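Local coordinates for family 88 glycosyl hydrolase (PDB 5NOA), which probably acts on plant glycans such as gum arabic, as one of the polysaccharide lyases that remove rhamnose caps from complex arabinogalactan proteins, at residues 59-62 / 63-67; 111-115 / 116-120; 249-252 / 253-256. All blocks are in the same frame, centred on the assembly; numbering follows the deposited sequence.

Interaction 1 of 3, residues 59-62 / 63-67; sequences AAYH and TGNME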
loop_
_atom_site.group_PDB
_atom_site.type_symbol
_atom_site.label_atom_id
_atom_site.label_comp_id
_atom_site.label_asym_id
_atom_site.label_seq_id
_atom_site.Cartn_x
_atom_site.Cartn_y
_atom_site.Cartn_z
ATOM N N ALA A 59 -2.128 -10.365 2.438
ATOM C CA ALA A 59 -2.941 -9.683 1.440
ATOM C C ALA A 59 -2.179 -8.577 0.718
ATOM O O ALA A 59 -2.403 -8.327 -0.469
ATOM C CB ALA A 59 -4.210 -9.159 2.059
ATOM N N ALA A 60 -1.281 -7.903 1.431
ATOM C CA ALA A 60 -0.479 -6.851 0.835
ATOM C C ALA A 60 0.460 -7.425 -0.203
ATOM O O ALA A 60 0.636 -6.849 -1.277
ATOM C CB ALA A 60 0.262 -6.053 1.910
ATOM N N TYR A 61 1.100 -8.556 0.097
ATOM C CA TYR A 61 1.888 -9.266 -0.900
ATOM C C TYR A 61 1.044 -9.495 -2.152
ATOM O O TYR A 61 1.503 -9.238 -3.270
ATOM C CB TYR A 61 2.456 -10.608 -0.369
ATOM C CG TYR A 61 2.935 -11.431 -1.524
ATOM C CD1 TYR A 61 4.118 -11.134 -2.191
ATOM C CD2 TYR A 61 2.122 -12.406 -2.086
ATOM C CE1 TYR A 61 4.485 -11.797 -3.359
ATOM C CE2 TYR A 61 2.493 -13.070 -3.229
ATOM C CZ TYR A 61 3.657 -12.759 -3.875
ATOM O OH TYR A 61 3.974 -13.424 -5.051
ATOM N N HIS A 62 -0.180 -9.990 -1.982
ATOM C CA HIS A 62 -1.002 -10.322 -3.134
ATOM C C HIS A 62 -1.340 -9.117 -3.988
ATOM O O HIS A 62 -1.460 -9.253 -5.206
ATOM C CB HIS A 62 -2.229 -11.147 -2.726
ATOM C CG HIS A 62 -1.871 -12.572 -2.476
ATOM N ND1 HIS A 62 -1.708 -13.472 -3.515
ATOM C CD2 HIS A 62 -1.499 -13.204 -1.330
ATOM C CE1 HIS A 62 -1.258 -14.601 -2.998
ATOM N NE2 HIS A 62 -1.128 -14.477 -1.683
ATOM N N THR A 63 -1.447 -7.928 -3.383
ATOM C CA THR A 63 -1.642 -6.744 -4.197
ATOM C C THR A 63 -0.447 -6.530 -5.137
ATOM O O THR A 63 -0.625 -6.093 -6.283
ATOM C CB THR A 63 -2.006 -5.474 -3.423
ATOM O OG1 THR A 63 -0.890 -4.981 -2.667
ATOM C CG2 THR A 63 -3.178 -5.655 -2.554
ATOM N N GLY A 64 0.752 -6.824 -4.663
ATOM C CA GLY A 64 1.925 -6.747 -5.490
ATOM C C GLY A 64 2.016 -7.845 -6.532
ATOM O O GLY A 64 2.453 -7.618 -7.674
ATOM N N ASN A 65 1.665 -9.070 -6.148
ATOM C CA ASN A 65 1.638 -10.173 -7.106
ATOM C C ASN A 65 0.660 -9.886 -8.255
ATOM O O ASN A 65 0.979 -10.134 -9.417
ATOM C CB ASN A 65 1.274 -11.469 -6.402
ATOM C CG ASN A 65 1.319 -12.657 -7.343
ATOM O OD1 ASN A 65 2.332 -12.880 -8.006
ATOM N ND2 ASN A 65 0.222 -13.410 -7.421
ATOM N N MET A 66 -0.517 -9.369 -7.904
ATOM C CA MET A 66 -1.473 -9.014 -8.918
ATOM C C MET A 66 -0.931 -7.948 -9.840
ATOM O O MET A 66 -1.107 -8.050 -11.073
ATOM C CB MET A 66 -2.818 -8.625 -8.335
ATOM C CG MET A 66 -3.576 -9.800 -7.724
ATOM S SD MET A 66 -3.800 -11.279 -8.760
ATOM C CE MET A 66 -4.762 -10.646 -10.121
ATOM N N GLU A 67 -0.239 -6.944 -9.296
ATOM C CA GLU A 67 0.402 -5.950 -10.142
ATOM C C GLU A 67 1.380 -6.599 -11.126
ATOM O O GLU A 67 1.412 -6.235 -12.312
ATOM C CB GLU A 67 1.116 -4.915 -9.277
ATOM C CG GLU A 67 1.483 -3.643 -9.992
ATOM C CD GLU A 67 0.335 -2.679 -10.167
ATOM O OE1 GLU A 67 0.511 -1.744 -10.951
ATOM O OE2 GLU A 67 -0.713 -2.823 -9.503
#

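Interaction 2 of 3, residues 111-115 / 116-120; sequences YVLFG and DYQIC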
loop_
_atom_site.group_PDB
_atom_site.type_symbol
_atom_site.label_atom_id
_atom_site.label_comp_id
_atom_site.label_asym_id
_atom_site.label_seq_id
_atom_site.Cartn_x
_atom_site.Cartn_y
_atom_site.Cartn_z
ATOM N N TYR A 111 -13.166 -10.001 13.566
ATOM C CA TYR A 111 -12.642 -8.707 13.147
ATOM C C TYR A 111 -12.933 -8.427 11.679
ATOM O O TYR A 111 -12.077 -7.989 10.915
ATOM C CB TYR A 111 -11.158 -8.613 13.543
ATOM C CG TYR A 111 -11.088 -8.318 15.018
ATOM C CD1 TYR A 111 -11.241 -9.325 15.967
ATOM C CD2 TYR A 111 -10.934 -7.022 15.482
ATOM C CE1 TYR A 111 -11.298 -9.032 17.310
ATOM C CE2 TYR A 111 -10.970 -6.720 16.827
ATOM C CZ TYR A 111 -11.156 -7.729 17.750
ATOM O OH TYR A 111 -11.168 -7.416 19.086
ATOM N N VAL A 112 -14.190 -8.616 11.322
ATOM C CA VAL A 112 -14.643 -8.531 9.948
ATOM C C VAL A 112 -14.637 -7.111 9.410
ATOM O O VAL A 112 -14.426 -6.896 8.215
ATOM C CB VAL A 112 -16.069 -9.152 9.867
ATOM C CG1 VAL A 112 -16.703 -8.994 8.484
ATOM C CG2 VAL A 112 -16.057 -10.603 10.279
ATOM N N LEU A 113 -14.848 -6.151 10.297
ATOM C CA LEU A 113 -14.901 -4.733 9.932
ATOM C C LEU A 113 -13.576 -3.998 10.072
ATOM O O LEU A 113 -13.506 -2.792 9.835
ATOM C CB LEU A 113 -15.999 -4.028 10.726
ATOM C CG LEU A 113 -17.416 -4.553 10.476
ATOM C CD1 LEU A 113 -18.377 -3.870 11.441
ATOM C CD2 LEU A 113 -17.781 -4.384 9.012
ATOM N N PHE A 114 -12.547 -4.725 10.495
ATOM C CA PHE A 114 -11.209 -4.182 10.598
ATOM C C PHE A 114 -10.560 -4.236 9.228
ATOM O O PHE A 114 -10.464 -5.306 8.625
ATOM C CB PHE A 114 -10.427 -5.030 11.601
ATOM C CG PHE A 114 -9.013 -4.568 11.859
ATOM C CD1 PHE A 114 -8.649 -3.210 11.886
ATOM C CD2 PHE A 114 -8.035 -5.511 12.120
ATOM C CE1 PHE A 114 -7.355 -2.833 12.153
ATOM C CE2 PHE A 114 -6.741 -5.127 12.368
ATOM C CZ PHE A 114 -6.405 -3.793 12.363
ATOM N N GLY A 115 -10.093 -3.090 8.723
ATOM C CA GLY A 115 -9.545 -3.018 7.397
ATOM C C GLY A 115 -8.407 -3.948 7.112
ATOM O O GLY A 115 -8.222 -4.341 5.936
ATOM N N ASP A 116 -7.641 -4.349 8.129
ATOM C CA ASP A 116 -6.619 -5.364 7.888
ATOM C C ASP A 116 -7.174 -6.712 7.402
ATOM O O ASP A 116 -6.432 -7.494 6.805
ATOM C CB ASP A 116 -5.760 -5.567 9.135
ATOM C CG ASP A 116 -4.700 -4.489 9.340
ATOM O OD1 ASP A 116 -4.524 -3.637 8.463
ATOM O OD2 ASP A 116 -4.013 -4.585 10.386
ATOM N N TYR A 117 -8.468 -6.957 7.634
ATOM C CA TYR A 117 -9.174 -8.125 7.132
ATOM C C TYR A 117 -10.013 -7.836 5.914
ATOM O O TYR A 117 -10.841 -8.684 5.503
ATOM C CB TYR A 117 -9.974 -8.827 8.240
ATOM C CG TYR A 117 -9.273 -9.989 8.869
ATOM C CD1 TYR A 117 -8.777 -11.033 8.092
ATOM C CD2 TYR A 117 -9.163 -10.050 10.246
ATOM C CE1 TYR A 117 -8.171 -12.133 8.695
ATOM C CE2 TYR A 117 -8.566 -11.138 10.848
ATOM C CZ TYR A 117 -8.080 -12.173 10.068
ATOM O OH TYR A 117 -7.446 -13.228 10.676
ATOM N N GLN A 118 -9.806 -6.674 5.297
ATOM C CA GLN A 118 -10.527 -6.293 4.098
ATOM C C GLN A 118 -9.646 -6.065 2.882
ATOM O O GLN A 118 -10.139 -6.057 1.764
ATOM C CB GLN A 118 -11.361 -5.052 4.399
ATOM C CG GLN A 118 -12.380 -5.258 5.513
ATOM C CD GLN A 118 -13.116 -4.005 5.874
ATOM O OE1 GLN A 118 -12.631 -2.903 5.633
ATOM N NE2 GLN A 118 -14.294 -4.149 6.506
ATOM N N ILE A 119 -8.337 -5.890 3.091
ATOM C CA ILE A 119 -7.461 -5.734 1.944
ATOM C C ILE A 119 -7.497 -6.947 1.042
ATOM O O ILE A 119 -7.327 -6.814 -0.181
ATOM C CB ILE A 119 -6.030 -5.331 2.355
ATOM C CG1 ILE A 119 -5.037 -5.472 1.171
ATOM C CG2 ILE A 119 -5.535 -6.093 3.568
ATOM C CD1 ILE A 119 -3.658 -4.865 1.414
ATOM N N CYS A 120 -7.740 -8.140 1.583
ATOM C CA CYS A 120 -7.907 -9.316 0.720
ATOM C C CYS A 120 -8.959 -9.097 -0.381
ATOM O O CYS A 120 -8.835 -9.654 -1.458
ATOM C CB CYS A 120 -8.234 -10.540 1.574
ATOM S SG CYS A 120 -9.751 -10.452 2.527
HETATM O O HOH W 1 -13.408 -9.079 6.595
#

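Interaction 3 of 3, residues 249-252 / 253-256; sequences YRQE and YIDR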
loop_
_atom_site.group_PDB
_atom_site.type_symbol
_atom_site.label_atom_id
_atom_site.label_comp_id
_atom_site.label_asym_id
_atom_site.label_seq_id
_atom_site.Cartn_x
_atom_site.Cartn_y
_atom_site.Cartn_z
ATOM N N TYR A 249 -15.893 14.034 -5.564
ATOM C CA TYR A 249 -14.850 14.229 -4.568
ATOM C C TYR A 249 -13.436 14.092 -5.143
ATOM O O TYR A 249 -12.471 14.246 -4.404
ATOM C CB TYR A 249 -15.030 13.252 -3.406
ATOM C CG TYR A 249 -16.363 13.398 -2.712
ATOM C CD1 TYR A 249 -16.719 14.593 -2.065
ATOM C CD2 TYR A 249 -17.247 12.359 -2.692
ATOM C CE1 TYR A 249 -17.926 14.706 -1.409
ATOM C CE2 TYR A 249 -18.448 12.463 -2.048
ATOM C CZ TYR A 249 -18.786 13.624 -1.420
ATOM O OH TYR A 249 -20.007 13.725 -0.776
ATOM N N ARG A 250 -13.303 13.838 -6.452
ATOM C CA ARG A 250 -12.003 13.498 -7.044
ATOM C C ARG A 250 -10.972 14.573 -6.840
ATOM O O ARG A 250 -9.820 14.261 -6.553
ATOM C CB ARG A 250 -12.204 13.208 -8.531
ATOM C CG ARG A 250 -10.980 12.753 -9.273
ATOM C CD ARG A 250 -11.394 12.218 -10.632
ATOM N NE ARG A 250 -10.291 11.749 -11.457
ATOM C CZ ARG A 250 -9.612 12.498 -12.316
ATOM N NH1 ARG A 250 -9.890 13.792 -12.442
ATOM N NH2 ARG A 250 -8.629 11.937 -13.019
ATOM N N GLN A 251 -11.386 15.831 -6.940
ATOM C CA GLN A 251 -10.413 16.914 -6.779
ATOM C C GLN A 251 -9.822 16.979 -5.375
ATOM O O GLN A 251 -8.631 17.334 -5.213
ATOM C CB GLN A 251 -10.973 18.272 -7.192
ATOM C CG GLN A 251 -9.911 19.349 -7.299
ATOM C CD GLN A 251 -8.890 19.048 -8.383
ATOM O OE1 GLN A 251 -9.249 18.726 -9.507
ATOM N NE2 GLN A 251 -7.629 19.138 -8.046
ATOM N N GLU A 252 -10.621 16.625 -4.365
ATOM C CA GLU A 252 -10.082 16.561 -3.005
ATOM C C GLU A 252 -8.995 15.517 -2.883
ATOM O O GLU A 252 -7.964 15.742 -2.227
ATOM C CB GLU A 252 -11.167 16.273 -1.985
ATOM C CG GLU A 252 -12.222 17.360 -1.868
ATOM C CD GLU A 252 -13.347 17.007 -0.915
ATOM O OE1 GLU A 252 -13.069 16.439 0.150
ATOM O OE2 GLU A 252 -14.500 17.311 -1.248
ATOM N N TYR A 253 -9.206 14.361 -3.517
ATOM C CA TYR A 253 -8.200 13.303 -3.477
ATOM C C TYR A 253 -6.948 13.697 -4.210
ATOM O O TYR A 253 -5.834 13.454 -3.736
ATOM C CB TYR A 253 -8.720 11.992 -4.046
ATOM C CG TYR A 253 -10.028 11.536 -3.468
ATOM C CD1 TYR A 253 -10.372 11.742 -2.129
ATOM C CD2 TYR A 253 -10.963 10.960 -4.257
ATOM C CE1 TYR A 253 -11.604 11.331 -1.634
ATOM C CE2 TYR A 253 -12.182 10.524 -3.781
ATOM C CZ TYR A 253 -12.491 10.705 -2.451
ATOM O OH TYR A 253 -13.692 10.268 -1.949
ATOM N N ILE A 254 -7.109 14.343 -5.376
ATOM C CA ILE A 254 -5.966 14.807 -6.134
ATOM C C ILE A 254 -5.185 15.815 -5.319
ATOM O O ILE A 254 -3.934 15.754 -5.257
ATOM C CB ILE A 254 -6.411 15.423 -7.480
ATOM C CG1 ILE A 254 -7.034 14.331 -8.387
ATOM C CG2 ILE A 254 -5.272 16.181 -8.144
ATOM C CD1 ILE A 254 -7.706 14.862 -9.617
ATOM N N ASP A 255 -5.909 16.748 -4.709
ATOM C CA ASP A 255 -5.256 17.807 -3.939
ATOM C C ASP A 255 -4.429 17.223 -2.795
ATOM O O ASP A 255 -3.298 17.638 -2.556
ATOM C CB ASP A 255 -6.269 18.825 -3.395
ATOM C CG ASP A 255 -6.827 19.776 -4.462
ATOM O OD1 ASP A 255 -6.330 19.767 -5.600
ATOM O OD2 ASP A 255 -7.801 20.503 -4.143
ATOM N N ARG A 256 -5.000 16.252 -2.087
ATOM C CA ARG A 256 -4.257 15.623 -1.000
ATOM C C ARG A 256 -3.086 14.796 -1.500
ATOM O O ARG A 256 -2.024 14.780 -0.889
ATOM C CB ARG A 256 -5.176 14.766 -0.129
ATOM C CG ARG A 256 -4.499 14.078 1.036
ATOM C CD ARG A 256 -3.857 14.973 2.070
ATOM N NE ARG A 256 -4.870 15.673 2.834
ATOM C CZ ARG A 256 -5.129 16.961 2.768
ATOM N NH1 ARG A 256 -4.469 17.786 1.914
ATOM N NH2 ARG A 256 -6.107 17.441 3.510
#

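Interaction 1 of 3, residues 59-62 / 63-67
Thr63 hands its side-chain hydroxyl back to the previous turn of helix 56-72, where OG1 donates to Ala60 O at 2.8 Å. The hydroxyl reaches that carbonyl because chi1 of 71° lodges OG1 between the backbone N and the carbonyl carbon, while CG2 rests 3.5 Å from Ala59 O. Ala60 O is thus gripped mainly by the hydroxyl; the amides of Thr63 and Gly64 add weak bonds, and Tyr163 supplies a second partner for OG1. This is the tight part. In the all-helical architecture expected of family 88, an alpha/alpha barrel built from helical hairpins, this helix is buried, and its polar side chains find partners on surrounding helices as well as on its own backbone. The Tyr61-Asn65 side is looser: the phenol ring and the amide cross obliquely with planes 15° apart, Tyr61 CZ lying 3.7 Å from Asn65 CB. Tyr61 OH stays 3.4 Å from Asn65 OD1 without bonding to it; both oxygens turn instead to Asn41, while Asn65 ND2 reaches Tyr77 O and Ser81. One face of the His62 imidazole, whose ND1 also bonds Ser81, has Tyr61 CD2 3.8 Å above its plane. Even this looser side is buried, and Trp44 stacks on Tyr61 as Trp84 does on His62.

Interaction 2 of 3, residues 111-115 / 116-120
Phe114 carries its ring anti to the backbone N (chi1 -178°), and Asp116 sets CG anti to its own carbonyl carbon (chi1 -79°), which leaves the two side chains lying side by side and pointing the same way. The result is a CH-pi contact: Asp116 CB sits over one ring face, 3.8 Å from the centroid of Phe114, and the carboxylate continues outward along the ring until OD2 is 3.2 Å from Phe114 CZ. Trp158 and Tyr105 also meet this ring, so it is packed by aromatic neighbours as well as by Asp116. The backbone beneath is a worked case of consecutive tight turns. A type I beta turn from Tyr111 to Phe114 runs directly into a short 3-10 turn, in which Tyr117 N bonds Phe114 O at 2.8 Å and Gln118 N bonds Gly115 O at 2.9 Å; together they compact the connection that leads into helix 120-130. Gln118 ties the second turn to the first. Its extended side chain passes Gly115 and delivers NE2 to Val112 O at 3.2 Å, in the carbonyl plane and on a lone pair, though the bond is bent at the hydrogen (141°). The same nitrogen bonds Gln147 on helix 135-149. A leucine here would probably leave Val112 O and Gln147 OE1 each without this donor, and the turn less firmly pinned to that helix. Val112 O keeps a second grip from a water that donates to it at 2.9 Å and to Tyr117 O as well. Tyr117 CD2 packs 4.1 Å from Tyr111 CB, while the Tyr117 hydroxyl is held by Glu107 O and the Tyr117 ring meets Phe55.

Interaction 3 of 3, residues 249-252 / 253-256
Gln251 and Asp255, one helical turn apart, join through a side-chain bond on the exposed flank of helix 250-266: Gln251 NE2 donates to Asp255 OD1 at 2.8 Å, nearly straight at 160°. The acceptor lies in the plane of the glutamine amide, whereas the donor comes from above the carboxylate plane, the two planes standing 53° apart. A bend at chi2 (63°) turns the glutamine forward along the helix, toward Asp255, to make this reach possible. Beneath it the backbone bond from Asp255 N to Gln251 O, also 2.8 Å, links the same pair, so two bonds of i to i+4 spacing reinforce each other. Next to this lies a methyl-on-guanidinium contact: the extended Arg250 chain carries its guanidinium to where Ile254 CD1 sits over one face, offset toward the rim, 3.7 Å from Arg250 NH1. On the inner side Tyr253 folds back under the start of the helix. Tyr249 O stands over the centre of its ring, and Tyr249 CB lies 3.7 Å from Tyr253 CZ. That carbonyl receives weak bonds from the amides of Glu252 and Tyr253, while Asp247 accepts from Tyr249 N just ahead of the first turn. Further out, the polar ends are anchored on helix 180-196: Tyr249 OH bonds Glu183, Glu252 bonds His186, and Arg256 forms a salt bridge with Asp193. Tyr253 itself packs between helix 180-196, at Leu185 and Leu189, and helix 226-242, at Val239 and Leu240.

The three contacts follow one another along the chain, all within the family 88 region of a predominantly helical protein whose clan is known for barrels of helical hairpins. Interactions 1 and 2 have centres 16 Å apart and touch: Ile119, at the entrance to helix 120-130, packs on Ala59, Ala60 and Thr63 of helix 56-72, and Tyr163 of helix 160-176 meets both Thr63 and Ile119. Interaction 3, at the start of helix 250-266, has its centre about 25 Å from each of the others and touches neither. The first two therefore belong to one continuous patch of packing, while the third lies at a separate, more peripheral helix start.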